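Local coordinates for protein type III effector NopAA (Sinorhizobium fredii USDA 257, PDB 6SDU) that hydrolyses xyloglucan, acting as a secreted type III effector of the glycoside hydrolase 12 family, and binds cellobiose, at residues G127-S132 and T161-E166; Y34-D39 and S53-W58. One frame throughout, in Å; residues are numbered along the deposited sequence.

Contact 1. Residues G127-S132 and T161-E166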
loop_
_atom_site.group_PDB
_atom_site.type_symbol
_atom_site.label_atom_id
_atom_site.label_comp_id
_atom_site.label_asym_id
_atom_site.label_seq_id
_atom_site.Cartn_x
_atom_site.Cartn_y
_atom_site.Cartn_z
ATOM N N GLY A 127 4.739 -12.545 -2.654
ATOM C CA GLY A 127 5.443 -13.260 -1.602
ATOM C C GLY A 127 4.459 -13.986 -0.704
ATOM O O GLY A 127 3.314 -14.234 -1.086
ATOM N N ASN A 128 4.912 -14.373 0.496
ATOM C CA ASN A 128 4.044 -15.076 1.448
ATOM C C ASN A 128 3.852 -14.283 2.739
ATOM O O ASN A 128 4.695 -13.457 3.113
ATOM C CB ASN A 128 4.589 -16.461 1.780
ATOM C CG ASN A 128 4.975 -17.254 0.527
ATOM O OD1 ASN A 128 6.131 -17.635 0.368
ATOM N ND2 ASN A 128 4.019 -17.471 -0.371
ATOM N N SER A 129 2.741 -14.569 3.442
ATOM C CA SER A 129 2.403 -13.875 4.688
ATOM C C SER A 129 3.412 -14.119 5.803
ATOM O O SER A 129 3.434 -13.348 6.769
ATOM C CB SER A 129 1.002 -14.271 5.171
ATOM O OG SER A 129 0.948 -15.634 5.551
ATOM N N ASP A 130 4.226 -15.179 5.720
ATOM C CA ASP A 130 5.230 -15.459 6.748
ATOM C C ASP A 130 6.518 -14.637 6.594
ATOM O O ASP A 130 7.472 -14.870 7.353
ATOM C CB ASP A 130 5.569 -16.962 6.758
ATOM C CG ASP A 130 6.247 -17.438 5.476
ATOM O OD1 ASP A 130 6.572 -16.612 4.593
ATOM O OD2 ASP A 130 6.454 -18.661 5.347
ATOM N N GLY A 131 6.574 -13.716 5.624
ATOM C CA GLY A 131 7.731 -12.870 5.362
ATOM C C GLY A 131 8.717 -13.363 4.312
ATOM O O GLY A 131 9.759 -12.722 4.110
ATOM N N SER A 132 8.428 -14.462 3.624
ATOM C CA SER A 132 9.301 -14.987 2.583
ATOM C C SER A 132 8.684 -14.717 1.215
ATOM O O SER A 132 7.526 -14.301 1.104
ATOM C CB SER A 132 9.550 -16.487 2.782
ATOM O OG SER A 132 8.348 -17.217 2.603
ATOM N N THR A 161 -7.402 -11.169 9.237
ATOM C CA THR A 161 -6.275 -11.706 9.989
ATOM C C THR A 161 -4.980 -11.345 9.280
ATOM O O THR A 161 -4.886 -11.467 8.054
ATOM C CB THR A 161 -6.397 -13.219 10.156
ATOM O OG1 THR A 161 -7.619 -13.510 10.850
ATOM C CG2 THR A 161 -5.213 -13.770 10.948
ATOM N N TRP A 162 -3.990 -10.897 10.047
ATOM C CA TRP A 162 -2.770 -10.360 9.477
ATOM C C TRP A 162 -1.563 -10.885 10.226
ATOM O O TRP A 162 -1.660 -11.303 11.379
ATOM C CB TRP A 162 -2.732 -8.825 9.537
ATOM C CG TRP A 162 -3.970 -8.086 9.128
ATOM C CD1 TRP A 162 -5.046 -7.820 9.902
ATOM C CD2 TRP A 162 -4.225 -7.447 7.862
ATOM N NE1 TRP A 162 -5.971 -7.077 9.205
ATOM C CE2 TRP A 162 -5.493 -6.840 7.948
ATOM C CE3 TRP A 162 -3.513 -7.347 6.664
ATOM C CZ2 TRP A 162 -6.061 -6.138 6.888
ATOM C CZ3 TRP A 162 -4.084 -6.646 5.604
ATOM C CH2 TRP A 162 -5.343 -6.058 5.724
ATOM N N ASN A 163 -0.416 -10.837 9.548
ATOM C CA ASN A 163 0.904 -10.965 10.158
ATOM C C ASN A 163 1.546 -9.580 10.171
ATOM O O ASN A 163 1.454 -8.849 9.174
ATOM C CB ASN A 163 1.783 -11.949 9.387
ATOM C CG ASN A 163 1.416 -13.390 9.656
ATOM O OD1 ASN A 163 0.831 -13.703 10.696
ATOM N ND2 ASN A 163 1.759 -14.283 8.717
ATOM N N VAL A 164 2.126 -9.196 11.319
ATOM C CA VAL A 164 2.632 -7.848 11.560
ATOM C C VAL A 164 4.155 -7.845 11.547
ATOM O O VAL A 164 4.797 -8.692 12.183
ATOM C CB VAL A 164 2.084 -7.288 12.883
ATOM C CG1 VAL A 164 2.537 -5.830 13.097
ATOM C CG2 VAL A 164 0.577 -7.372 12.851
ATOM N N PHE A 165 4.731 -6.868 10.837
ATOM C CA PHE A 165 6.169 -6.723 10.696
ATOM C C PHE A 165 6.590 -5.315 11.097
ATOM O O PHE A 165 5.817 -4.359 10.953
ATOM C CB PHE A 165 6.602 -7.006 9.267
ATOM C CG PHE A 165 6.297 -8.381 8.817
ATOM C CD1 PHE A 165 5.033 -8.707 8.356
ATOM C CD2 PHE A 165 7.285 -9.366 8.857
ATOM C CE1 PHE A 165 4.750 -10.005 7.945
ATOM C CE2 PHE A 165 7.016 -10.659 8.442
ATOM C CZ PHE A 165 5.751 -10.982 7.981
ATOM N N GLU A 166 7.826 -5.192 11.599
ATOM C CA GLU A 166 8.344 -3.912 12.060
ATOM C C GLU A 166 9.721 -3.613 11.478
ATOM O O GLU A 166 10.623 -4.453 11.539
ATOM C CB GLU A 166 8.434 -3.856 13.583
ATOM C CG GLU A 166 8.895 -2.486 14.102
ATOM C CD GLU A 166 9.256 -2.490 15.594
ATOM O OE1 GLU A 166 9.634 -1.418 16.113
ATOM O OE2 GLU A 166 9.167 -3.561 16.236
#
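The carbonyl oxygen of S129 receives the single hydrogen bond that crosses this contact, from N163 ND2 to S129 O at 2.7 Å. The N-H points at the oxygen nearly straight (163°) and the acceptor lies close to the amide plane of N163, yet the nitrogen sits well above the carbonyl plane of S129. N163 CG lies beside its backbone N (chi1 -76°), and the other end of the amide is also tied: OD1 accepts from the backbone N of N154. Both ends of this buried side chain are therefore satisfied, which should fix its rotation.

The same oxygen and D130 C meet the F165 ring at its edge, with S129 O 3.5 Å from F165 CZ. Next to it, F165 CE2 lies 3.9 Å from G131 CA, so the ring's outer carbons rest against the glycine backbone. At G131 (phi 94°) a side chain would be jammed against the D130 carbonyl O; lacking one, the glycine allows both this backbone shape and the F165 ring directly beside it.

A type I turn from N128 to G131 is closed by G131 N to N128 O (3.1 Å). Two donors grip D130 OD1: S132 N on the anti side at 3.0 Å, an Asx turn, while S132 OG donates to the syn lone pair of D130 OD1 at 2.7 Å.

G131 also bonds through its backbone to A148, and F165 packs on P137 and P150; P137 lines the glucose pocket, and the F165 side chain is about 9 Å from a bound beta-D-glucopyranose. Strand 160-168 runs between strands 174-180 and 155-157 of the larger sheet. W162 and V164 direct their side chains away from the loop and onto strand 174-180, while N163 and F165 receive the 127-132 turn.

Contact 2. Residues Y34-D39 and S53-W58; sequences YSWNND and SGVNRW
W36 drives the edge of its indole against the face of W58, an edge-to-face pair whose five-membered rings have centroids 4.7 Å apart and planes at 70°. The leading atoms are NE1 and CD1 of W36: NE1 comes within 3.4 Å of W58 CD1, and W36 CD1 rides above the W58 plane, displaced toward its rim. W58 CB and CG lie close to the same two atoms.

V55, near the tip of the hairpin, is the bump that fills the hollow between Y34 and W36. Strand 34-40 sends these two side chains the same way, and V55 CB lies 4.4 Å from Y34 CD1 and V55 CG1 4.3 Å from W36 CH2. Its carbonyl oxygen fits between the same rings: V55 O is 3.2 Å from W36 CZ2, near the plane of the indole, and 4.1 Å from Y34 CD2, over the phenol face. A type I turn from G54 to R57 and a classic bulge, S53 and G54 both facing R57, present this bump.

Beyond the pair, W58 stacks on F229 and W36 reaches V52 and V76, so the aromatic cluster bridges the two sheets of the jelly roll. No hydrogen bond crosses between the segments, and the Y34 hydroxyl bonds instead to V234 N. Cohesion therefore rests on ring and apolar contact, perhaps aided by the weakly positive indole rim facing V55 O.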
loop_
_atom_site.group_PDB
_atom_site.type_symbol
_atom_site.label_atom_id
_atom_site.label_comp_id
_atom_site.label_asym_id
_atom_site.label_seq_id
_atom_site.Cartn_x
_atom_site.Cartn_y
_atom_site.Cartn_z
ATOM N N TYR A 34 -9.442 13.206 -4.084
ATOM C CA TYR A 34 -8.594 12.073 -4.407
ATOM C C TYR A 34 -7.484 12.577 -5.313
ATOM O O TYR A 34 -7.708 13.455 -6.154
ATOM C CB TYR A 34 -9.385 10.956 -5.097
ATOM C CG TYR A 34 -10.392 10.227 -4.223
ATOM C CD1 TYR A 34 -11.654 10.772 -3.960
ATOM C CD2 TYR A 34 -10.097 8.975 -3.681
ATOM C CE1 TYR A 34 -12.583 10.096 -3.171
ATOM C CE2 TYR A 34 -11.022 8.293 -2.892
ATOM C CZ TYR A 34 -12.262 8.859 -2.636
ATOM O OH TYR A 34 -13.172 8.185 -1.846
ATOM N N SER A 35 -6.285 12.041 -5.138
ATOM C CA SER A 35 -5.203 12.328 -6.066
ATOM C C SER A 35 -4.567 11.021 -6.515
ATOM O O SER A 35 -4.626 10.002 -5.815
ATOM C CB SER A 35 -4.160 13.289 -5.466
ATOM O OG SER A 35 -3.493 12.715 -4.364
ATOM N N TRP A 36 -4.018 11.046 -7.726
ATOM C CA TRP A 36 -3.355 9.891 -8.326
ATOM C C TRP A 36 -1.930 10.278 -8.690
ATOM O O TRP A 36 -1.711 11.358 -9.250
ATOM C CB TRP A 36 -4.116 9.404 -9.559
ATOM C CG TRP A 36 -5.499 8.840 -9.253
ATOM C CD1 TRP A 36 -5.839 7.513 -9.094
ATOM C CD2 TRP A 36 -6.717 9.583 -9.091
ATOM N NE1 TRP A 36 -7.188 7.398 -8.829
ATOM C CE2 TRP A 36 -7.752 8.647 -8.831
ATOM C CE3 TRP A 36 -7.037 10.947 -9.144
ATOM C CZ2 TRP A 36 -9.080 9.037 -8.608
ATOM C CZ3 TRP A 36 -8.354 11.334 -8.938
ATOM C CH2 TRP A 36 -9.361 10.378 -8.664
ATOM N N ASN A 37 -0.966 9.404 -8.374
ATOM C CA ASN A 37 0.456 9.691 -8.556
ATOM C C ASN A 37 1.163 8.539 -9.263
ATOM O O ASN A 37 1.160 7.409 -8.769
ATOM C CB ASN A 37 1.105 9.964 -7.201
ATOM C CG ASN A 37 0.429 11.102 -6.469
ATOM O OD1 ASN A 37 0.809 12.263 -6.647
ATOM N ND2 ASN A 37 -0.601 10.787 -5.665
ATOM N N ASN A 38 1.773 8.842 -10.417
ATOM C CA ASN A 38 2.560 7.890 -11.221
ATOM C C ASN A 38 4.007 7.819 -10.728
ATOM O O ASN A 38 4.949 8.146 -11.450
ATOM C CB ASN A 38 2.514 8.285 -12.692
ATOM C CG ASN A 38 2.850 7.133 -13.606
ATOM O OD1 ASN A 38 2.584 5.986 -13.273
ATOM N ND2 ASN A 38 3.459 7.427 -14.750
ATOM N N ASP A 39 4.184 7.359 -9.490
ATOM C CA ASP A 39 5.504 7.384 -8.851
ATOM C C ASP A 39 6.403 6.261 -9.359
ATOM O O ASP A 39 6.089 5.082 -9.148
ATOM C CB ASP A 39 5.365 7.295 -7.337
ATOM C CG ASP A 39 4.794 8.545 -6.737
ATOM O OD1 ASP A 39 4.317 9.414 -7.512
ATOM O OD2 ASP A 39 4.851 8.664 -5.487
ATOM N N SER A 53 -10.256 6.642 -14.635
ATOM C CA SER A 53 -11.549 6.723 -15.296
ATOM C C SER A 53 -12.579 7.536 -14.516
ATOM O O SER A 53 -13.544 8.024 -15.114
ATOM C CB SER A 53 -12.086 5.309 -15.527
ATOM O OG SER A 53 -13.331 5.373 -16.180
ATOM N N GLY A 54 -12.342 7.782 -13.238
ATOM C CA GLY A 54 -13.274 8.484 -12.371
ATOM C C GLY A 54 -12.743 8.378 -10.959
ATOM O O GLY A 54 -11.755 7.675 -10.706
ATOM N N VAL A 55 -13.430 9.050 -10.026
ATOM C CA VAL A 55 -12.846 9.188 -8.685
ATOM C C VAL A 55 -12.624 7.840 -8.014
ATOM O O VAL A 55 -11.680 7.676 -7.230
ATOM C CB VAL A 55 -13.718 10.102 -7.787
ATOM C CG1 VAL A 55 -13.456 11.555 -8.091
ATOM C CG2 VAL A 55 -15.184 9.793 -7.966
ATOM N N ASN A 56 -13.442 6.849 -8.335
ATOM C CA ASN A 56 -13.336 5.543 -7.706
ATOM C C ASN A 56 -12.674 4.460 -8.558
ATOM O O ASN A 56 -12.492 3.346 -8.061
ATOM C CB ASN A 56 -14.717 5.124 -7.192
ATOM C CG ASN A 56 -15.257 6.117 -6.136
ATOM O OD1 ASN A 56 -14.548 6.485 -5.184
ATOM N ND2 ASN A 56 -16.498 6.565 -6.320
ATOM N N ARG A 57 -12.323 4.721 -9.821
ATOM C CA ARG A 57 -11.833 3.653 -10.698
ATOM C C ARG A 57 -10.620 4.113 -11.495
ATOM O O ARG A 57 -10.686 5.104 -12.221
ATOM C CB ARG A 57 -12.924 3.184 -11.661
ATOM C CG ARG A 57 -12.485 2.074 -12.579
ATOM C CD ARG A 57 -13.541 1.791 -13.619
ATOM N NE ARG A 57 -14.655 1.044 -13.049
ATOM C CZ ARG A 57 -14.859 -0.252 -13.255
ATOM N NH1 ARG A 57 -14.019 -0.934 -14.029
ATOM N NH2 ARG A 57 -15.898 -0.864 -12.691
ATOM N N TRP A 58 -9.538 3.335 -11.408
ATOM C CA TRP A 58 -8.279 3.654 -12.059
ATOM C C TRP A 58 -7.517 2.375 -12.384
ATOM O O TRP A 58 -7.919 1.262 -12.014
ATOM C CB TRP A 58 -7.430 4.608 -11.207
ATOM C CG TRP A 58 -6.921 4.097 -9.911
ATOM C CD1 TRP A 58 -7.621 3.994 -8.725
ATOM C CD2 TRP A 58 -5.571 3.709 -9.612
ATOM N NE1 TRP A 58 -6.788 3.527 -7.728
ATOM C CE2 TRP A 58 -5.530 3.342 -8.242
ATOM C CE3 TRP A 58 -4.395 3.645 -10.364
ATOM C CZ2 TRP A 58 -4.351 2.918 -7.612
ATOM C CZ3 TRP A 58 -3.234 3.186 -9.749
ATOM C CH2 TRP A 58 -3.218 2.837 -8.382
#

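From the N terminus, contact 2 comes first: strand 34-40 of the larger sheet is followed by strand 48-54 of the smaller one, and the contact closes where that strand turns into strand 57-62. Only 13 residues separate its segments. Contact 1 opens much later, after strand 117-125, and its 28 intervening residues include strands 152-153 and 155-157. The two are in series, neither nested nor crossed. Contact 2 joins sheet to sheet, whereas contact 1 fastens a loop to strand 160-168. Both involve the larger sheet, each at the second strand from one of its opposite margins; their centres are 27 Å apart and their nearest atoms about 16 Å.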